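DNA-dependent metalloprotease WSS1 homolog 2 (Schizosaccharomyces pombe, PDB 5JIG) probably cleaves DNA-bound proteins as a DNA-dependent zinc metalloprotease, helping to repair DNA-protein crosslinks. Local coordinates at residues Y4-L9 with K35-H40; P45-M50 with I73-R78. All blocks are in the same frame, centred on the assembly; numbering follows the deposited sequence.

Interaction 1. Residues Y4-L9 with K35-H40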
# COMPACT_ATOMS: atom_id res chain seq x y z
N TYR A 4 10.51 8.02 5.19
CA TYR A 4 9.60 6.93 5.41
C TYR A 4 8.48 7.00 4.37
O TYR A 4 7.38 7.48 4.63
CB TYR A 4 9.08 6.94 6.86
CG TYR A 4 10.24 6.91 7.85
CD1 TYR A 4 10.38 7.87 8.82
CD2 TYR A 4 11.14 5.86 7.83
CE1 TYR A 4 11.45 7.86 9.73
CE2 TYR A 4 12.20 5.84 8.72
CZ TYR A 4 12.33 6.80 9.66
OH TYR A 4 13.39 6.73 10.56
N THR A 5 8.81 6.48 3.21
CA THR A 5 7.95 6.54 2.04
C THR A 5 8.27 5.36 1.12
O THR A 5 9.05 4.49 1.45
CB THR A 5 8.13 7.91 1.37
OG1 THR A 5 7.08 8.08 0.40
CG2 THR A 5 9.49 8.07 0.74
N PHE A 6 7.63 5.38 -0.06
CA PHE A 6 7.88 4.43 -1.14
C PHE A 6 8.85 5.14 -2.12
O PHE A 6 8.49 6.16 -2.68
CB PHE A 6 6.59 4.07 -1.85
CG PHE A 6 5.57 3.45 -0.93
CD1 PHE A 6 4.58 4.24 -0.39
CD2 PHE A 6 5.64 2.14 -0.56
CE1 PHE A 6 3.65 3.69 0.49
CE2 PHE A 6 4.70 1.58 0.31
CZ PHE A 6 3.73 2.38 0.86
N ASN A 7 10.04 4.61 -2.29
CA ASN A 7 11.04 5.34 -3.03
C ASN A 7 10.82 5.37 -4.54
O ASN A 7 11.24 6.31 -5.18
CB ASN A 7 12.45 4.81 -2.74
CG ASN A 7 12.92 5.11 -1.35
OD1 ASN A 7 12.45 6.03 -0.70
ND2 ASN A 7 13.86 4.28 -0.87
N GLU A 8 10.17 4.35 -5.08
CA GLU A 8 9.89 4.23 -6.49
C GLU A 8 8.57 3.54 -6.68
O GLU A 8 8.20 2.66 -5.92
CB GLU A 8 10.99 3.42 -7.20
CG GLU A 8 10.82 3.35 -8.69
CD GLU A 8 11.94 2.63 -9.44
OE1 GLU A 8 11.83 2.46 -10.65
OE2 GLU A 8 12.92 2.17 -8.80
N LEU A 9 7.83 4.01 -7.70
CA LEU A 9 6.55 3.48 -8.12
C LEU A 9 6.74 2.82 -9.48
O LEU A 9 7.39 3.38 -10.36
CB LEU A 9 5.50 4.58 -8.23
CG LEU A 9 5.35 5.45 -7.00
CD1 LEU A 9 4.28 6.46 -7.27
CD2 LEU A 9 5.04 4.65 -5.75
N LYS A 35 1.37 8.91 7.76
CA LYS A 35 1.41 8.91 9.21
C LYS A 35 1.91 7.61 9.76
O LYS A 35 2.74 7.61 10.66
CB LYS A 35 -0.03 9.22 9.75
CG LYS A 35 -0.12 9.41 11.22
CD LYS A 35 0.23 10.80 11.60
CE LYS A 35 -0.03 11.06 13.08
NZ LYS A 35 1.06 11.75 13.74
N ILE A 36 1.41 6.48 9.24
CA ILE A 36 1.85 5.22 9.76
C ILE A 36 3.28 4.87 9.33
O ILE A 36 4.01 4.22 10.11
CB ILE A 36 0.87 4.07 9.50
CG1 ILE A 36 0.65 3.81 8.03
CG2 ILE A 36 -0.41 4.33 10.26
CD1 ILE A 36 -0.17 2.56 7.73
N MET A 37 3.69 5.23 8.12
CA MET A 37 5.08 4.97 7.72
C MET A 37 6.05 5.78 8.58
O MET A 37 7.11 5.27 8.95
CB MET A 37 5.24 5.15 6.25
CG MET A 37 4.40 4.09 5.53
SD MET A 37 4.53 4.16 3.70
CE MET A 37 6.19 3.51 3.45
N ASP A 38 5.67 7.01 8.92
CA ASP A 38 6.49 7.82 9.82
C ASP A 38 6.47 7.19 11.22
O ASP A 38 7.53 7.03 11.84
CB ASP A 38 5.96 9.25 9.86
CG ASP A 38 6.37 10.04 8.66
OD1 ASP A 38 5.69 11.04 8.37
OD2 ASP A 38 7.51 9.83 8.14
N SER A 39 5.29 6.85 11.74
CA SER A 39 5.21 6.34 13.13
C SER A 39 5.97 5.06 13.31
O SER A 39 6.60 4.83 14.34
CB SER A 39 3.73 6.16 13.53
OG SER A 39 3.07 7.41 13.54
N HIS A 40 5.90 4.18 12.30
CA HIS A 40 6.52 2.89 12.36
C HIS A 40 7.90 2.83 11.67
O HIS A 40 8.52 1.79 11.63
CB HIS A 40 5.60 1.76 11.89
CG HIS A 40 5.64 0.55 12.71
ND1 HIS A 40 6.81 -0.11 12.95
CD2 HIS A 40 4.71 -0.11 13.43
CE1 HIS A 40 6.60 -1.16 13.73
NE2 HIS A 40 5.31 -1.20 14.05

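Interaction 2. Residues P45-M50 with I73-R78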
# COMPACT_ATOMS: atom_id res chain seq x y z
N PRO A 45 11.42 0.40 -0.60
CA PRO A 45 12.07 0.85 -1.84
C PRO A 45 11.17 0.91 -3.07
O PRO A 45 11.33 1.79 -3.91
CB PRO A 45 13.21 -0.17 -2.03
CG PRO A 45 13.60 -0.51 -0.61
CD PRO A 45 12.27 -0.55 0.15
N LEU A 46 10.24 -0.04 -3.18
CA LEU A 46 9.46 -0.15 -4.39
C LEU A 46 8.02 -0.48 -4.06
O LEU A 46 7.74 -1.41 -3.27
CB LEU A 46 10.03 -1.28 -5.27
CG LEU A 46 9.39 -1.54 -6.63
CD1 LEU A 46 9.38 -0.32 -7.50
CD2 LEU A 46 10.08 -2.72 -7.32
N LEU A 47 7.08 0.25 -4.68
CA LEU A 47 5.65 -0.03 -4.62
C LEU A 47 5.23 -0.23 -6.07
O LEU A 47 5.40 0.68 -6.92
CB LEU A 47 4.87 1.12 -4.02
CG LEU A 47 3.36 0.98 -3.96
CD1 LEU A 47 2.96 -0.20 -3.08
CD2 LEU A 47 2.71 2.25 -3.47
N SER A 48 4.71 -1.41 -6.42
CA SER A 48 4.34 -1.75 -7.78
C SER A 48 2.88 -2.16 -7.87
O SER A 48 2.28 -2.66 -6.92
CB SER A 48 5.13 -2.91 -8.34
OG SER A 48 6.56 -2.66 -8.39
N GLU A 49 2.36 -2.01 -9.07
CA GLU A 49 1.08 -2.62 -9.44
C GLU A 49 1.27 -4.08 -9.70
O GLU A 49 2.14 -4.50 -10.47
CB GLU A 49 0.63 -1.94 -10.74
CG GLU A 49 -0.69 -2.49 -11.22
CD GLU A 49 -1.17 -1.89 -12.54
OE1 GLU A 49 -2.35 -2.12 -12.85
OE2 GLU A 49 -0.35 -1.20 -13.20
N MET A 50 0.43 -4.89 -9.05
CA MET A 50 0.38 -6.29 -9.16
C MET A 50 -0.39 -6.65 -10.45
O MET A 50 -1.42 -6.05 -10.78
CB MET A 50 -0.33 -6.89 -7.96
CG MET A 50 -0.27 -8.34 -7.71
SD MET A 50 -1.05 -8.69 -6.09
CE MET A 50 -1.08 -10.49 -6.21
N ILE A 73 6.50 -3.86 -2.11
CA ILE A 73 5.08 -4.16 -1.92
C ILE A 73 4.39 -4.03 -3.29
O ILE A 73 4.69 -3.09 -4.05
CB ILE A 73 4.47 -3.24 -0.85
CG1 ILE A 73 5.01 -3.66 0.51
CG2 ILE A 73 2.95 -3.28 -0.89
CD1 ILE A 73 4.63 -2.73 1.66
N GLU A 74 3.50 -4.97 -3.56
CA GLU A 74 2.70 -4.94 -4.78
C GLU A 74 1.22 -4.87 -4.39
O GLU A 74 0.79 -5.43 -3.37
CB GLU A 74 2.88 -6.12 -5.69
CG GLU A 74 4.31 -6.52 -5.92
CD GLU A 74 4.49 -7.48 -7.05
OE1 GLU A 74 3.70 -7.42 -8.02
OE2 GLU A 74 5.44 -8.29 -6.96
N LEU A 75 0.43 -4.17 -5.22
CA LEU A 75 -1.01 -4.01 -4.98
C LEU A 75 -1.74 -4.24 -6.29
O LEU A 75 -1.42 -3.65 -7.32
CB LEU A 75 -1.34 -2.58 -4.54
CG LEU A 75 -0.71 -2.12 -3.24
CD1 LEU A 75 -0.96 -0.65 -3.09
CD2 LEU A 75 -1.22 -2.90 -2.03
N ARG A 76 -2.80 -5.07 -6.25
CA ARG A 76 -3.66 -5.22 -7.41
C ARG A 76 -4.56 -3.99 -7.48
O ARG A 76 -5.31 -3.71 -6.54
CB ARG A 76 -4.46 -6.51 -7.36
CG ARG A 76 -5.26 -6.75 -8.61
CD ARG A 76 -6.40 -7.69 -8.45
NE ARG A 76 -5.93 -8.98 -8.01
CZ ARG A 76 -5.99 -10.11 -8.66
NH1 ARG A 76 -5.39 -11.14 -8.11
NH2 ARG A 76 -6.72 -10.23 -9.79
N LEU A 77 -4.39 -3.18 -8.52
CA LEU A 77 -5.18 -1.95 -8.68
C LEU A 77 -6.40 -2.19 -9.54
O LEU A 77 -7.37 -1.42 -9.43
CB LEU A 77 -4.32 -0.88 -9.31
CG LEU A 77 -3.07 -0.50 -8.53
CD1 LEU A 77 -2.32 0.58 -9.33
CD2 LEU A 77 -3.38 -0.01 -7.11
N ARG A 78 -6.33 -3.18 -10.45
CA ARG A 78 -7.28 -3.32 -11.53
C ARG A 78 -8.25 -4.42 -11.29
O ARG A 78 -7.95 -5.42 -10.60
CB ARG A 78 -6.53 -3.57 -12.85
CG ARG A 78 -5.72 -2.38 -13.33
CD ARG A 78 -4.90 -2.72 -14.55
NE ARG A 78 -4.07 -1.65 -15.00
CZ ARG A 78 -4.37 -0.77 -15.98
NH1 ARG A 78 -3.53 0.17 -16.31
NH2 ARG A 78 -5.55 -0.89 -16.60
O HOH W 1 -3.50 -4.06 -11.21
O HOH W 2 -0.90 -0.00 -15.53
O HOH W 3 4.33 -6.09 -10.35

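Interaction 1. Residues Y4-L9 with K35-H40
Met37 reaches from helix 31-40 to the ring of Phe6, and this Met-aromatic contact carries most of the apolar part of the meeting. The two side chains cross at about a right angle. The methyl group CE of Met37 sits over one face, 3.9 Å from the centroid of the Phe6 ring and 14° off the ring normal, a CH-pi contact, although it is offset toward the rim. The sulfur comes in obliquely, with Met37 SD 3.4 Å from Phe6 CE1 and equally near CZ. A bend at chi3 (72°) turns the methyl back from the extended chain and places it over the ring. The same methyl packs against the backbone of the preceding residue, Met37 CE lying 3.6 Å from Thr5 O. An unbranched, flexible methionine suits this place, since it can span from helix to strand and fit its end to a flat ring.

Tyr4 meets the helix through carbon atoms set against oxygens. Its CB rests 3.3 Å from Met37 O, and Met37 CB returns the contact by approaching Tyr4 O at 3.6 Å. In the conformer described here, Asp38 OD2 lies in the plane of the Tyr4 ring at its edge, 3.5 Å from CD1, with carboxylate and ring planes 79° apart. An aromatic edge, with its slightly positive hydrogens, is a fitting neighbour for a carboxylate oxygen. That oxygen has its hydrogen bond outside the two segments, with Ser2, whose OG also bonds to Tyr4 N.

Phe6 and Met37 also touch Val44, and the ring reaches Leu47, all inside the WLM protease domain. The chemistry implies a seam held mainly by dispersion and weak polarisation around a buried methionine, with the Asp38 carboxylate at its partly exposed side.

Interaction 2. Residues P45-M50 with I73-R78
Glu49 OE1 is gripped by two partners: Arg78 NE, in a salt bridge of 2.8 Å, and water 1, which donates to it. Strands 44-50 and 72-76 run parallel here in the mixed sheet of this metalloprotease domain, and Glu49 joins the end of one to the loop leaving the other. OE1 offers its syn lone pair, while Arg78 presents NE at the edge of its guanidinium; the two planes are only 18° apart, though the bond is bent to 136°. In Glu49, CG stands anti to the backbone N and the chain runs on extended from there, its CG packing 4.0 Å from Leu77 CD1. Water 2 links Glu49 OE2 to Arg78 NH1; Leu12 N also bonds Glu49 OE2, and Arg78 NH1 bonds Pro15 O. A glutamine in place of Glu49 would probably leave the buried Arg78 guanidinium without its countercharge here and disturb the water bridge at the other oxygen.

The backbones are joined by Ile73 N to Leu46 O, Ser48 N to Ile73 O, Leu75 N to Ser48 O and a fourth bond. In this one Met50 N lies 2.8 Å from Leu75 O, nearly straight at hydrogen, with the donor 62° above the carbonyl plane.

On the face that Glu49 shares at its far end, branched apolar chains suit the core: Leu47 CD1 touches Ile73 CG2 at 3.8 Å and Leu75 CD1 at 3.9 Å. Ile73 also packs on Glu98, the predicted active-site residue of helix 88-100, so this strand backs the catalytic helix. The other face is mixed, with Ser48, Glu74 and Arg76 beside Met50; Ser48 OG, in the conformer described, bonds to His72, and Glu74 to His67. There Met50 CB lies 4.0 Å from Glu74 CB, and water 3 donates to both Glu49 O and Glu74 OE1.

Overall arrangement
From the N terminus the chain enters strand 6-10, then forms helices 17-29 and 31-40. Interaction 1 closes this first excursion by bringing residues 35-40 back beside residues 4-9. The chain then passes directly into strand 44-50, which begins interaction 2; that contact closes a second excursion, through strand 64-67 to strand 72-76, with no helix in its modelled part (residues 53-61 are not modelled). The two loops follow in series, neither enclosing nor crossing the other. They share one sheet, where strand 44-50 lies between strands 6-10 and 72-76, and a probable hydrogen bond from Leu47 N to Glu8 O joins them directly. Together they tie helix 31-40 and the sheet's edge to the strand packed against helix 88-100.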